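Long-range contacts in alpha-fucosidase GH29 (Fusarium graminearum, PDB 4PSR), which hydrolyses alpha-L-fucosidic bonds as a family GH29 glycosidase, probably releasing alpha-1,6-linked fucose from the innermost N-acetylglucosamine of glycoprotein sugar chains: residues Gly30-Trp35 and Leu340-Pro345; Arg118-Val123 and Asn162-Val167; Thr302-Ser307 and Lys323-Ser328. All blocks are in the same frame, centred on the assembly; numbering follows the deposited sequence. Where two conformers were deposited one is given.

Interaction 1 (Gly30-Trp35 and Leu340-Pro345); sequences GVYWHW and LLNISP. With FUL (beta-L-fucopyranose), chain M.
Tyr32 and Leu340 meet at the seam of a TIM barrel, where strands 29-33 and 337-343 run parallel and close the eight-stranded sheet. Leu340 CG lies anti to the backbone N (chi1 173°), and its two methyls then divide the work. CD2 sits over the centre of one face of the Tyr32 ring, 3.7 Å from the centroid, a CH-pi contact; CD1 rests on the backbone of Gly30, 3.5 Å from Gly30 C. A branched aliphatic residue suits this double task. Above the opposite face of the tyrosine, toward its rim, lie Asn342 OD1 and His34 ND1. Two N-H groups of His34 grip that amide oxygen. His34 N reaches Asn342 OD1 in the carbonyl plane at 3.0 Å, whereas His34 ND1 comes to it at 2.8 Å from above that plane, the imidazole and amide standing 85° apart. Asn342 ND2 is in turn bonded to Trp311 O. Asparagine thus acts as a second-shell residue that fixes the imidazole's rotation, and His34 NE2 hydrogen-bonds O4 of the bound beta-L-fucopyranose at 2.7 Å. On the other side of the sheet, Val31 CG1 touches Ile343 CD1, and both residues pack against Val112 of helix 105-114. Three backbone bonds, Leu341 N to Gly30 O, Tyr32 N to Leu341 O and Ile343 N to Tyr32 O, tie the strands together. Beyond them Pro345 CB covers a face of the Trp35 five-membered ring, and a water donates to both His34 O and Pro345 O, 2.7 Å from the latter.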
ATOM      1  N   GLY A  30       0.275   5.924  -5.086  1.00  9.98           N
ATOM      2  CA  GLY A  30       0.034   7.138  -4.335  1.00  9.95           C
ATOM      3  C   GLY A  30       1.251   7.575  -3.543  1.00  9.35           C
ATOM      4  O   GLY A  30       2.236   6.829  -3.430  1.00  9.87           O
ATOM      5  N   VAL A  31       1.209   8.792  -3.016  1.00  8.78           N
ATOM      6  CA  VAL A  31       2.292   9.341  -2.221  1.00  8.93           C
ATOM      7  C   VAL A  31       1.758  10.013  -0.960  1.00  9.59           C
ATOM      8  O   VAL A  31       0.809  10.782  -0.990  1.00  9.85           O
ATOM      9  CB  VAL A  31       3.135  10.366  -3.044  1.00  9.14           C
ATOM     10  CG1 VAL A  31       4.154  11.073  -2.160  1.00 10.70           C
ATOM     11  CG2 VAL A  31       3.828   9.671  -4.206  1.00 11.35           C
ATOM     12  N   TYR A  32       2.415   9.758   0.164  1.00  8.96           N
ATOM     13  CA  TYR A  32       2.139  10.469   1.401  1.00  9.39           C
ATOM     14  C   TYR A  32       3.436  10.854   2.091  1.00  9.35           C
ATOM     15  O   TYR A  32       4.513  10.545   1.599  1.00  8.55           O
ATOM     16  CB  TYR A  32       1.160   9.730   2.342  1.00  9.72           C
ATOM     17  CG  TYR A  32       1.605   8.502   3.145  1.00 11.22           C
ATOM     18  CD1 TYR A  32       1.027   8.260   4.381  1.00 10.26           C
ATOM     19  CD2 TYR A  32       2.500   7.577   2.653  1.00 10.45           C
ATOM     20  CE1 TYR A  32       1.349   7.160   5.115  1.00 12.13           C
ATOM     21  CE2 TYR A  32       2.840   6.450   3.391  1.00 10.83           C
ATOM     22  CZ  TYR A  32       2.253   6.242   4.607  1.00 10.64           C
ATOM     23  OH  TYR A  32       2.590   5.081   5.313  1.00 11.89           O
ATOM     24  N   TRP A  33       3.326  11.590   3.190  1.00  9.62           N
ATOM     25  CA  TRP A  33       4.510  12.126   3.835  1.00  8.91           C
ATOM     26  C   TRP A  33       4.377  12.152   5.352  1.00  9.92           C
ATOM     27  O   TRP A  33       3.433  12.705   5.897  1.00 10.19           O
ATOM     28  CB  TRP A  33       4.871  13.534   3.291  1.00  9.48           C
ATOM     29  CG  TRP A  33       3.722  14.451   3.064  1.00  9.03           C
ATOM     30  CD1 TRP A  33       3.229  15.398   3.908  1.00  9.30           C
ATOM     31  CD2 TRP A  33       2.967  14.561   1.861  1.00  9.04           C
ATOM     32  NE1 TRP A  33       2.179  16.079   3.317  1.00 11.36           N
ATOM     33  CE2 TRP A  33       1.994  15.562   2.063  1.00 10.90           C
ATOM     34  CE3 TRP A  33       2.978  13.866   0.656  1.00  9.77           C
ATOM     35  CZ2 TRP A  33       1.070  15.897   1.088  1.00 10.56           C
ATOM     36  CZ3 TRP A  33       2.045  14.207  -0.315  1.00 10.42           C
ATOM     37  CH2 TRP A  33       1.106  15.201  -0.087  1.00 10.91           C
ATOM     38  N   HIS A  34       5.381  11.569   5.991  1.00 10.37           N
ATOM     39  CA  HIS A  34       5.538  11.650   7.438  1.00  9.99           C
ATOM     40  C   HIS A  34       6.300  12.930   7.775  1.00  9.05           C
ATOM     41  O   HIS A  34       7.521  12.921   7.902  1.00 11.27           O
ATOM     42  CB  HIS A  34       6.311  10.435   7.976  1.00 11.20           C
ATOM     43  CG  HIS A  34       5.513   9.168   8.069  1.00 10.49           C
ATOM     44  ND1 HIS A  34       5.011   8.492   6.976  1.00 10.47           N
ATOM     45  CD2 HIS A  34       5.170   8.426   9.152  1.00  9.79           C
ATOM     46  CE1 HIS A  34       4.381   7.400   7.388  1.00 13.79           C
ATOM     47  NE2 HIS A  34       4.470   7.337   8.702  1.00 12.46           N
ATOM     48  N   TRP A  35       5.552  14.003   7.977  1.00 10.59           N
ATOM     49  CA  TRP A  35       6.129  15.302   8.284  1.00  9.60           C
ATOM     50  C   TRP A  35       5.329  15.909   9.393  1.00  9.41           C
ATOM     51  O   TRP A  35       4.115  16.039   9.287  1.00 11.36           O
ATOM     52  CB  TRP A  35       6.072  16.203   7.054  1.00 10.92           C
ATOM     53  CG  TRP A  35       6.682  17.566   7.240  1.00  9.87           C
ATOM     54  CD1 TRP A  35       7.970  17.861   7.558  1.00 13.41           C
ATOM     55  CD2 TRP A  35       5.998  18.808   7.122  1.00 10.30           C
ATOM     56  NE1 TRP A  35       8.126  19.219   7.639  1.00 12.47           N
ATOM     57  CE2 TRP A  35       6.926  19.822   7.368  1.00 10.35           C
ATOM     58  CE3 TRP A  35       4.675  19.154   6.829  1.00 12.54           C
ATOM     59  CZ2 TRP A  35       6.589  21.178   7.309  1.00 12.40           C
ATOM     60  CZ3 TRP A  35       4.337  20.504   6.759  1.00 14.92           C
ATOM     61  CH2 TRP A  35       5.291  21.494   7.005  1.00 13.55           C
ATOM     62  N   LEU A 340       1.651   2.733  -1.770  1.00 10.46           N
ATOM     63  CA  LEU A 340       1.626   4.106  -1.258  1.00 11.10           C
ATOM     64  C   LEU A 340       3.030   4.444  -0.787  1.00  9.98           C
ATOM     65  O   LEU A 340       3.540   3.871   0.201  1.00  9.71           O
ATOM     66  CB  LEU A 340       0.618   4.216  -0.093  1.00  9.24           C
ATOM     67  CG  LEU A 340       0.592   5.547   0.666  1.00  9.31           C
ATOM     68  CD1 LEU A 340       0.330   6.733  -0.260  1.00 10.42           C
ATOM     69  CD2 LEU A 340      -0.439   5.481   1.819  1.00  9.73           C
ATOM     70  N   LEU A 341       3.683   5.360  -1.517  1.00  9.06           N
ATOM     71  CA  LEU A 341       5.066   5.739  -1.267  1.00  9.30           C
ATOM     72  C   LEU A 341       5.200   6.933  -0.350  1.00  9.48           C
ATOM     73  O   LEU A 341       4.631   8.007  -0.584  1.00 11.17           O
ATOM     74  CB  LEU A 341       5.770   6.034  -2.598  1.00 10.99           C
ATOM     75  CG  LEU A 341       7.227   6.473  -2.522  1.00 10.22           C
ATOM     76  CD1 LEU A 341       8.132   5.389  -1.956  1.00 13.47           C
ATOM     77  CD2 LEU A 341       7.697   6.931  -3.900  1.00 14.34           C
ATOM     78  N   ASN A 342       5.998   6.757   0.698  1.00  9.86           N
ATOM     79  CA  ASN A 342       6.271   7.826   1.656  1.00 10.07           C
ATOM     80  C   ASN A 342       7.486   8.651   1.288  1.00 10.99           C
ATOM     81  O   ASN A 342       8.535   8.075   0.920  1.00 10.96           O
ATOM     82  CB  ASN A 342       6.457   7.261   3.072  1.00 10.57           C
ATOM     83  CG  ASN A 342       6.891   8.302   4.047  1.00  9.69           C
ATOM     84  OD1 ASN A 342       6.082   9.095   4.493  1.00 11.08           O
ATOM     85  ND2 ASN A 342       8.163   8.311   4.387  1.00 11.39           N
ATOM     86  N   ILE A 343       7.344   9.978   1.382  1.00 10.15           N
ATOM     87  CA  ILE A 343       8.457  10.925   1.246  1.00 11.83           C
ATOM     88  C   ILE A 343       8.639  11.670   2.559  1.00  9.68           C
ATOM     89  O   ILE A 343       7.748  11.648   3.440  1.00 10.28           O
ATOM     90  CB  ILE A 343       8.252  11.885   0.020  1.00  9.69           C
ATOM     91  CG1 ILE A 343       7.066  12.811   0.250  1.00 11.08           C
ATOM     92  CG2 ILE A 343       8.081  11.034  -1.241  1.00 11.46           C
ATOM     93  CD1 ILE A 343       6.819  13.823  -0.912  1.00 11.60           C
ATOM     94  N   SER A 344       9.789  12.329   2.688  1.00 10.25           N
ATOM     95  CA  SER A 344      10.273  12.792   3.996  1.00 11.10           C
ATOM     96  C   SER A 344      10.835  14.211   3.953  1.00 10.17           C
ATOM     97  O   SER A 344      12.060  14.388   3.902  1.00 11.22           O
ATOM     98  CB  SER A 344      11.363  11.849   4.500  1.00 11.99           C
ATOM     99  OG  SER A 344      10.942  10.489   4.492  1.00 12.75           O
ATOM    100  N   PRO A 345       9.951  15.215   3.987  1.00 10.80           N
ATOM    101  CA  PRO A 345      10.443  16.600   4.036  1.00 10.77           C
ATOM    102  C   PRO A 345      11.213  16.881   5.330  1.00 10.67           C
ATOM    103  O   PRO A 345      10.914  16.312   6.390  1.00 11.52           O
ATOM    104  CB  PRO A 345       9.154  17.434   3.976  1.00 11.87           C
ATOM    105  CG  PRO A 345       8.081  16.489   3.454  1.00 11.79           C
ATOM    106  CD  PRO A 345       8.486  15.129   3.966  1.00 11.48           C
TER
HETATM  107  C1  FUL M 622       4.148   2.020  11.536  1.00 13.49           C
HETATM  108  C2  FUL M 622       4.432   3.243  12.383  1.00 16.14           C
HETATM  109  O2  FUL M 622       4.743   2.904  13.744  1.00 13.61           O
HETATM  110  C3  FUL M 622       5.597   3.938  11.729  1.00 13.34           C
HETATM  111  O3  FUL M 622       5.966   5.050  12.514  1.00 12.57           O
HETATM  112  C4  FUL M 622       5.158   4.353  10.348  1.00 13.81           C
HETATM  113  O4  FUL M 622       4.108   5.311  10.454  1.00 13.00           O
HETATM  114  C5  FUL M 622       4.699   3.123   9.575  1.00 14.89           C
HETATM  115  C6  FUL M 622       4.164   3.457   8.199  1.00 15.82           C
HETATM  116  O5  FUL M 622       3.683   2.396  10.261  1.00 13.26           O
HETATM  117  O1  FUL M 622       3.121   1.283  12.149  1.00 15.10           O
HETATM  118  O   HOH W   1       9.994  13.845   6.999  1.00 12.94           O

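Interaction 2 (Arg118-Val123 and Asn162-Val167); sequences RFAGPV and NDMKLV
Ala120 N donates to Lys165 O at 2.9 Å, the shortest of three backbone bonds joining strands 119-125 and 165-170, the two parallel strands of a beta-alpha-beta unit of the TIM barrel with helix 151-161 between them. The same oxygen receives a CA-H...O contact from Phe119 CA, so one carbonyl serves two successive residues of the partner strand. Lys165 N to Arg118 O and Val167 N to Ala120 O complete the set.

Phe119 faces the barrel interior, where it also meets Leu340, and Val167 lies beside it. Phe119 CG lies between its own backbone N and carbonyl carbon (chi1 55°), and the ring presents its edge to the valine, CD1 lying 4.0 Å from Val167 CG1. That methyl, branching at CB, also sits directly against the backbone of the neighbouring strand, 3.4 Å from Ala120 C. Lys165 starts on the same face as Phe119, but its chain bends at chi2 (-94°) and its charged end makes a cation-pi contact with Trp23. Arg118 points away from the 162-167 segment, and its NH1 forms a salt bridge with Asp375.

On the outer side Ala120 CB touches the bent end of Met164, 4.1 Å from SD; Val112 packs on the small alanine and Ile109 on the methionine, both from helix 105-114. Leu166 there meets Ala156 of helix 151-161.

Glycine suits position 121, because a beta carbon would collide with Val167 O and with the preceding carbonyl. Pro122 follows, and its nitrogen carries no hydrogen to offer. Val167 O, buried and without any hydrogen-bond partner in the model, receives a CA-H...O contact from Gly121 CA at 3.2 Å.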
ATOM      1  N   ARG A 118      -1.742   9.048  -8.190  1.00  9.98           N
ATOM      2  CA  ARG A 118      -3.148   9.310  -8.426  0.51  9.59           C
ATOM      3  C   ARG A 118      -3.908   9.562  -7.130  1.00 10.00           C
ATOM      4  O   ARG A 118      -5.061   9.990  -7.166  1.00 10.57           O
ATOM      5  CB  ARG A 118      -3.785   8.172  -9.198  0.51  9.13           C
ATOM      6  CG  ARG A 118      -3.441   8.160 -10.658  0.51 17.16           C
ATOM      7  CD  ARG A 118      -4.459   7.314 -11.374  0.51 12.94           C
ATOM      8  NE  ARG A 118      -4.364   7.426 -12.813  0.51 16.52           N
ATOM      9  CZ  ARG A 118      -5.039   6.660 -13.635  0.51 11.74           C
ATOM     10  NH1 ARG A 118      -5.867   5.735 -13.144  0.51 16.47           N
ATOM     11  NH2 ARG A 118      -4.893   6.817 -14.936  0.51 17.97           N
ATOM     12  N   PHE A 119      -3.254   9.318  -5.995  1.00 10.53           N
ATOM     13  CA  PHE A 119      -3.749   9.749  -4.680  1.00 10.54           C
ATOM     14  C   PHE A 119      -2.570  10.264  -3.882  1.00  9.19           C
ATOM     15  O   PHE A 119      -1.456   9.770  -4.065  1.00 10.35           O
ATOM     16  CB  PHE A 119      -4.559   8.664  -3.913  1.00 11.95           C
ATOM     17  CG  PHE A 119      -3.853   7.318  -3.700  1.00 11.07           C
ATOM     18  CD1 PHE A 119      -3.447   6.937  -2.437  1.00 12.08           C
ATOM     19  CD2 PHE A 119      -3.723   6.395  -4.733  1.00 11.10           C
ATOM     20  CE1 PHE A 119      -2.858   5.706  -2.225  1.00 13.26           C
ATOM     21  CE2 PHE A 119      -3.119   5.161  -4.532  1.00 12.30           C
ATOM     22  CZ  PHE A 119      -2.700   4.817  -3.264  1.00 13.25           C
ATOM     23  N   ALA A 120      -2.816  11.239  -3.014  1.00  8.48           N
ATOM     24  CA  ALA A 120      -1.760  11.867  -2.268  1.00  9.37           C
ATOM     25  C   ALA A 120      -2.298  12.549  -1.032  1.00  9.49           C
ATOM     26  O   ALA A 120      -3.480  12.913  -0.983  1.00 10.09           O
ATOM     27  CB  ALA A 120      -1.012  12.894  -3.144  1.00 10.49           C
ATOM     28  N   GLY A 121      -1.431  12.734  -0.045  1.00  9.23           N
ATOM     29  CA  GLY A 121      -1.803  13.540   1.096  1.00  9.58           C
ATOM     30  C   GLY A 121      -0.890  13.342   2.277  1.00  8.10           C
ATOM     31  O   GLY A 121       0.045  12.543   2.229  1.00  9.91           O
ATOM     32  N   PRO A 122      -1.172  14.060   3.367  1.00  9.26           N
ATOM     33  CA  PRO A 122      -0.321  14.048   4.559  1.00  9.74           C
ATOM     34  C   PRO A 122      -0.653  12.931   5.547  1.00 10.20           C
ATOM     35  O   PRO A 122      -1.776  12.441   5.616  1.00  9.95           O
ATOM     36  CB  PRO A 122      -0.684  15.353   5.262  1.00 10.84           C
ATOM     37  CG  PRO A 122      -2.161  15.557   4.873  1.00 11.16           C
ATOM     38  CD  PRO A 122      -2.239  15.085   3.443  1.00  8.15           C
ATOM     39  N   VAL A 123       0.338  12.595   6.358  1.00  8.94           N
ATOM     40  CA  VAL A 123       0.068  12.110   7.699  1.00  9.13           C
ATOM     41  C   VAL A 123      -0.566  13.282   8.440  1.00 10.15           C
ATOM     42  O   VAL A 123       0.059  14.337   8.611  1.00 10.78           O
ATOM     43  CB  VAL A 123       1.362  11.634   8.412  1.00 10.29           C
ATOM     44  CG1 VAL A 123       1.107  11.389   9.889  1.00 10.55           C
ATOM     45  CG2 VAL A 123       1.884  10.382   7.741  1.00 10.61           C
ATOM     46  N   ASN A 162      -4.702  19.962  -7.897  1.00 12.44           N
ATOM     47  CA  ASN A 162      -3.838  19.219  -8.797  1.00 12.32           C
ATOM     48  C   ASN A 162      -4.399  17.862  -9.251  1.00 14.61           C
ATOM     49  O   ASN A 162      -3.684  17.009  -9.751  1.00 15.20           O
ATOM     50  CB  ASN A 162      -2.437  19.127  -8.185  1.00 12.46           C
ATOM     51  CG  ASN A 162      -1.716  20.432  -8.265  1.00 14.59           C
ATOM     52  OD1 ASN A 162      -1.133  20.761  -9.313  1.00 18.05           O
ATOM     53  ND2 ASN A 162      -1.773  21.218  -7.217  1.00 13.91           N
ATOM     54  N   ASP A 163      -5.701  17.700  -9.041  0.56 13.31           N
ATOM     55  CA  ASP A 163      -6.486  16.604  -9.599  0.56 15.50           C
ATOM     56  C   ASP A 163      -6.015  15.199  -9.219  0.56 16.86           C
ATOM     57  O   ASP A 163      -5.976  14.289 -10.062  0.56 15.30           O
ATOM     58  CB  ASP A 163      -6.595  16.755 -11.120  0.56 17.15           C
ATOM     59  CG  ASP A 163      -7.266  18.055 -11.526  0.56 19.90           C
ATOM     60  OD1 ASP A 163      -8.300  18.417 -10.926  0.56 26.05           O
ATOM     61  OD2 ASP A 163      -6.743  18.724 -12.445  0.56 31.89           O
ATOM     62  N   MET A 164      -5.707  15.041  -7.932  1.00 12.30           N
ATOM     63  CA  MET A 164      -5.426  13.753  -7.323  1.00 10.91           C
ATOM     64  C   MET A 164      -6.477  13.521  -6.240  1.00 11.34           C
ATOM     65  O   MET A 164      -7.018  14.467  -5.654  1.00 12.54           O
ATOM     66  CB  MET A 164      -4.018  13.723  -6.711  1.00 11.13           C
ATOM     67  CG  MET A 164      -2.918  13.835  -7.740  1.00 10.52           C
ATOM     68  SD  MET A 164      -1.260  13.886  -7.090  1.00 12.01           S
ATOM     69  CE  MET A 164      -1.243  15.490  -6.316  1.00 11.66           C
ATOM     70  N   LYS A 165      -6.770  12.254  -5.996  1.00 10.01           N
ATOM     71  CA  LYS A 165      -7.570  11.858  -4.835  1.00 10.02           C
ATOM     72  C   LYS A 165      -6.774  12.115  -3.569  1.00 10.80           C
ATOM     73  O   LYS A 165      -5.540  12.076  -3.570  1.00 10.51           O
ATOM     74  CB  LYS A 165      -7.964  10.376  -4.951  1.00 13.15           C
ATOM     75  CG  LYS A 165      -8.883  10.051  -6.131  1.00 15.12           C
ATOM     76  CD  LYS A 165     -10.335  10.075  -5.735  1.00 16.25           C
ATOM     77  CE  LYS A 165     -11.275   9.647  -6.868  1.00 17.99           C
ATOM     78  NZ  LYS A 165     -12.676   9.673  -6.380  1.00 27.91           N
ATOM     79  N   LEU A 166      -7.479  12.351  -2.475  1.00 10.40           N
ATOM     80  CA  LEU A 166      -6.859  12.707  -1.205  1.00  8.96           C
ATOM     81  C   LEU A 166      -6.827  11.512  -0.247  1.00 10.18           C
ATOM     82  O   LEU A 166      -7.888  10.948   0.103  1.00 10.39           O
ATOM     83  CB  LEU A 166      -7.620  13.853  -0.537  1.00 11.06           C
ATOM     84  CG  LEU A 166      -7.104  14.328   0.823  1.00 10.63           C
ATOM     85  CD1 LEU A 166      -5.740  14.940   0.732  1.00 11.37           C
ATOM     86  CD2 LEU A 166      -8.082  15.302   1.469  1.00 12.76           C
ATOM     87  N   VAL A 167      -5.615  11.160   0.187  1.00  9.07           N
ATOM     88  CA  VAL A 167      -5.427  10.229   1.299  1.00  8.98           C
ATOM     89  C   VAL A 167      -5.000  11.010   2.536  1.00 10.05           C
ATOM     90  O   VAL A 167      -4.184  11.947   2.456  1.00 10.48           O
ATOM     91  CB  VAL A 167      -4.411   9.089   0.976  1.00  8.75           C
ATOM     92  CG1 VAL A 167      -3.054   9.626   0.527  1.00  9.77           C
ATOM     93  CG2 VAL A 167      -4.246   8.141   2.161  1.00  9.72           C
TER

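Interaction 3 (Thr302-Ser307 and Lys323-Ser328); sequences TDDAIS and KAMVHS
Met325 reaches from helix 323-328 to the end of strand 302-305 and carries most of this contact. Its CB points at the strand, and CG lies anti to the carbonyl carbon (chi1 -62°). CB and CG carry the chain toward the strand, with Leu341, Val358 and Ile362 packed against the side chain. A bend at chi2 (-63°) then sets SD beside the turning backbone, 3.7 Å from Ala305 O and 4.2 Å from Ile306 CA. A further bend at chi3 keeps CE near Ala305 O, 3.9 Å away, and turns it to the side of Asp304 OD1, at 4.4 Å. The flexible, unbranched methionine suits a place where a long apolar arm has to fold against a backbone.

Beside it the link is polar. Asp304 OD1 accepts Ala305 N through its anti lone pair and also forms a salt bridge with Arg289. A water donates to Asp304 OD2 and, at 2.7 Å, to Ser328 OG. Ser328 OG itself donates to Ala324 O, reaching that oxygen from the face opposite Ser328 N; a short hydroxyl can donate back to the helix carbonyl, as a second donor beside the helical N-H, and still accept from the water. With strand and helix running antiparallel, axes 10.2 Å apart, this is the strand-to-helix half of the beta-alpha-beta unit 300-305, 322-334 and 337-343 in a TIM barrel.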
ATOM      1  N   THR A 302       0.038  -1.636   0.193  1.00  9.18           N
ATOM      2  CA  THR A 302       1.192  -1.646   1.066  1.00 10.09           C
ATOM      3  C   THR A 302       1.814  -0.249   1.020  1.00 10.83           C
ATOM      4  O   THR A 302       1.576   0.527   0.079  1.00 11.37           O
ATOM      5  CB  THR A 302       2.161  -2.766   0.700  1.00 11.28           C
ATOM      6  OG1 THR A 302       3.226  -2.842   1.653  1.00 11.30           O
ATOM      7  CG2 THR A 302       2.767  -2.529  -0.662  1.00 11.08           C
ATOM      8  N   ASP A 303       2.611   0.064   2.024  1.00 10.81           N
ATOM      9  CA  ASP A 303       3.349   1.334   2.065  1.00 10.65           C
ATOM     10  C   ASP A 303       4.849   1.104   1.872  1.00 13.72           C
ATOM     11  O   ASP A 303       5.392   0.100   2.340  1.00 17.15           O
ATOM     12  CB  ASP A 303       3.141   2.060   3.395  1.00 13.05           C
ATOM     13  CG  ASP A 303       1.733   1.962   3.873  1.00 10.99           C
ATOM     14  OD1 ASP A 303       0.830   2.448   3.167  1.00 11.54           O
ATOM     15  OD2 ASP A 303       1.528   1.344   4.957  1.00 12.55           O
ATOM     16  N   ASP A 304       5.534   2.020   1.199  1.00 13.68           N
ATOM     17  CA  ASP A 304       6.977   1.944   1.052  1.00 13.01           C
ATOM     18  C   ASP A 304       7.542   3.342   1.280  1.00 12.69           C
ATOM     19  O   ASP A 304       6.792   4.260   1.570  1.00 12.49           O
ATOM     20  CB  ASP A 304       7.369   1.421  -0.320  1.00 14.55           C
ATOM     21  CG  ASP A 304       8.583   0.505  -0.258  1.00 22.21           C
ATOM     22  OD1 ASP A 304       9.599   0.881   0.381  1.00 20.08           O
ATOM     23  OD2 ASP A 304       8.510  -0.596  -0.834  1.00 20.99           O
ATOM     24  N   ALA A 305       8.858   3.508   1.149  1.00 16.16           N
ATOM     25  CA  ALA A 305       9.483   4.793   1.450  1.00 18.57           C
ATOM     26  C   ALA A 305      10.751   4.956   0.640  1.00 24.04           C
ATOM     27  O   ALA A 305      11.422   3.966   0.360  1.00 17.26           O
ATOM     28  CB  ALA A 305       9.776   4.870   2.941  1.00 19.07           C
ATOM     29  N   ILE A 306      11.061   6.180   0.210  1.00 16.94           N
ATOM     30  CA  ILE A 306      12.319   6.428  -0.470  1.00 19.21           C
ATOM     31  C   ILE A 306      13.475   6.207   0.542  1.00 14.08           C
ATOM     32  O   ILE A 306      14.541   5.883   0.142  1.00 14.55           O
ATOM     33  CB  ILE A 306      12.362   7.847  -1.177  1.00 14.91           C
ATOM     34  CG1 ILE A 306      11.182   7.997  -2.148  1.00 16.99           C
ATOM     35  CG2 ILE A 306      13.667   8.047  -1.912  1.00 18.23           C
ATOM     36  CD1 ILE A 306      11.092   9.384  -2.776  1.00 18.64           C
ATOM     37  N   SER A 307      13.246   6.713   1.724  0.61 11.70           N
ATOM     38  CA  SER A 307      14.257   6.666   2.732  0.61 10.10           C
ATOM     39  C   SER A 307      14.646   5.233   3.027  0.61 14.09           C
ATOM     40  O   SER A 307      13.810   4.340   3.057  0.61 14.34           O
ATOM     41  CB  SER A 307      13.712   7.307   3.979  0.61 14.06           C
ATOM     42  OG  SER A 307      14.577   7.030   5.031  0.61 12.72           O
ATOM     43  N   LYS A 323      15.175   2.934  -9.388  1.00 13.43           N
ATOM     44  CA  LYS A 323      14.964   1.602  -9.916  1.00 12.48           C
ATOM     45  C   LYS A 323      14.240   0.733  -8.910  1.00 13.98           C
ATOM     46  O   LYS A 323      13.261   0.070  -9.268  1.00 13.03           O
ATOM     47  CB  LYS A 323      16.294   0.968 -10.354  1.00 13.70           C
ATOM     48  CG  LYS A 323      16.157  -0.458 -10.896  1.00 17.90           C
ATOM     49  CD  LYS A 323      17.520  -1.078 -11.227  1.00 24.07           C
ATOM     50  CE  LYS A 323      18.209  -0.356 -12.365  1.00 39.26           C
ATOM     51  NZ  LYS A 323      17.406  -0.379 -13.612  1.00 49.53           N
ATOM     52  N   ALA A 324      14.690   0.741  -7.659  1.00 12.15           N
ATOM     53  CA  ALA A 324      14.055  -0.053  -6.625  1.00 12.57           C
ATOM     54  C   ALA A 324      12.596   0.363  -6.427  1.00 11.92           C
ATOM     55  O   ALA A 324      11.733  -0.484  -6.210  1.00 11.85           O
ATOM     56  CB  ALA A 324      14.819   0.088  -5.298  1.00 13.62           C
ATOM     57  N   MET A 325      12.329   1.668  -6.457  1.00 12.33           N
ATOM     58  CA  MET A 325      10.956   2.123  -6.281  1.00 11.60           C
ATOM     59  C   MET A 325      10.048   1.690  -7.418  1.00  9.95           C
ATOM     60  O   MET A 325       8.918   1.257  -7.171  1.00 10.76           O
ATOM     61  CB  MET A 325      10.901   3.633  -6.063  1.00 13.10           C
ATOM     62  CG  MET A 325      11.634   4.134  -4.814  1.00 15.20           C
ATOM     63  SD  MET A 325      10.980   3.539  -3.254  1.00 16.47           S
ATOM     64  CE  MET A 325      12.037   2.130  -3.029  1.00 14.61           C
ATOM     65  N   VAL A 326      10.550   1.801  -8.651  1.00  9.49           N
ATOM     66  CA  VAL A 326       9.754   1.399  -9.802  1.00  9.97           C
ATOM     67  C   VAL A 326       9.551  -0.116  -9.833  1.00 10.00           C
ATOM     68  O   VAL A 326       8.430  -0.585 -10.070  1.00 11.69           O
ATOM     69  CB  VAL A 326      10.384   1.905 -11.104  1.00 11.04           C
ATOM     70  CG1 VAL A 326       9.769   1.245 -12.336  1.00 11.72           C
ATOM     71  CG2 VAL A 326      10.232   3.440 -11.180  1.00 11.89           C
ATOM     72  N   HIS A 327      10.620  -0.899  -9.654  1.00 10.97           N
ATOM     73  CA  HIS A 327      10.465  -2.358  -9.587  1.00 11.11           C
ATOM     74  C   HIS A 327       9.527  -2.786  -8.457  1.00 10.75           C
ATOM     75  O   HIS A 327       8.742  -3.713  -8.614  1.00 10.81           O
ATOM     76  CB  HIS A 327      11.824  -3.037  -9.453  1.00 11.13           C
ATOM     77  CG  HIS A 327      12.677  -2.892 -10.665  1.00 11.39           C
ATOM     78  ND1 HIS A 327      13.891  -3.528 -10.785  1.00 11.73           N
ATOM     79  CD2 HIS A 327      12.493  -2.189 -11.810  1.00 11.56           C
ATOM     80  CE1 HIS A 327      14.418  -3.226 -11.960  1.00 10.50           C
ATOM     81  NE2 HIS A 327      13.589  -2.416 -12.601  1.00 11.49           N
ATOM     82  N   SER A 328       9.599  -2.088  -7.329  1.00 10.61           N
ATOM     83  CA  SER A 328       8.728  -2.400  -6.204  1.00 11.43           C
ATOM     84  C   SER A 328       7.272  -2.132  -6.599  1.00 11.75           C
ATOM     85  O   SER A 328       6.408  -2.940  -6.313  1.00 10.57           O
ATOM     86  CB  SER A 328       9.125  -1.623  -4.956  1.00 13.05           C
ATOM     87  OG  SER A 328      10.384  -2.094  -4.472  1.00 12.92           O
TER
HETATM   88  O   HOH W   2       9.985  -2.408  -1.808  1.00 18.50           O

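Overall arrangement
All three contacts belong to the one TIM barrel. Interaction 1 closes it, pairing its first strand with its eighth, and along the chain it encloses interaction 2 and then interaction 3, which follow in series. The centres of interactions 2 and 3 each lie about 11 Å from that of interaction 1, on neighbouring strands: Val31 is hydrogen-bonded to Phe119 and Gly121, while Leu340 and Asn342 bond to Thr302 and Asp304. Interactions 2 and 3 are about 18 Å apart between centres and do not touch. The seam brings His34 to the bound fucose at the C-terminal ends of the strands; interaction 2 continues the sheet on one flank, and interaction 3 fixes an outer helix on the other.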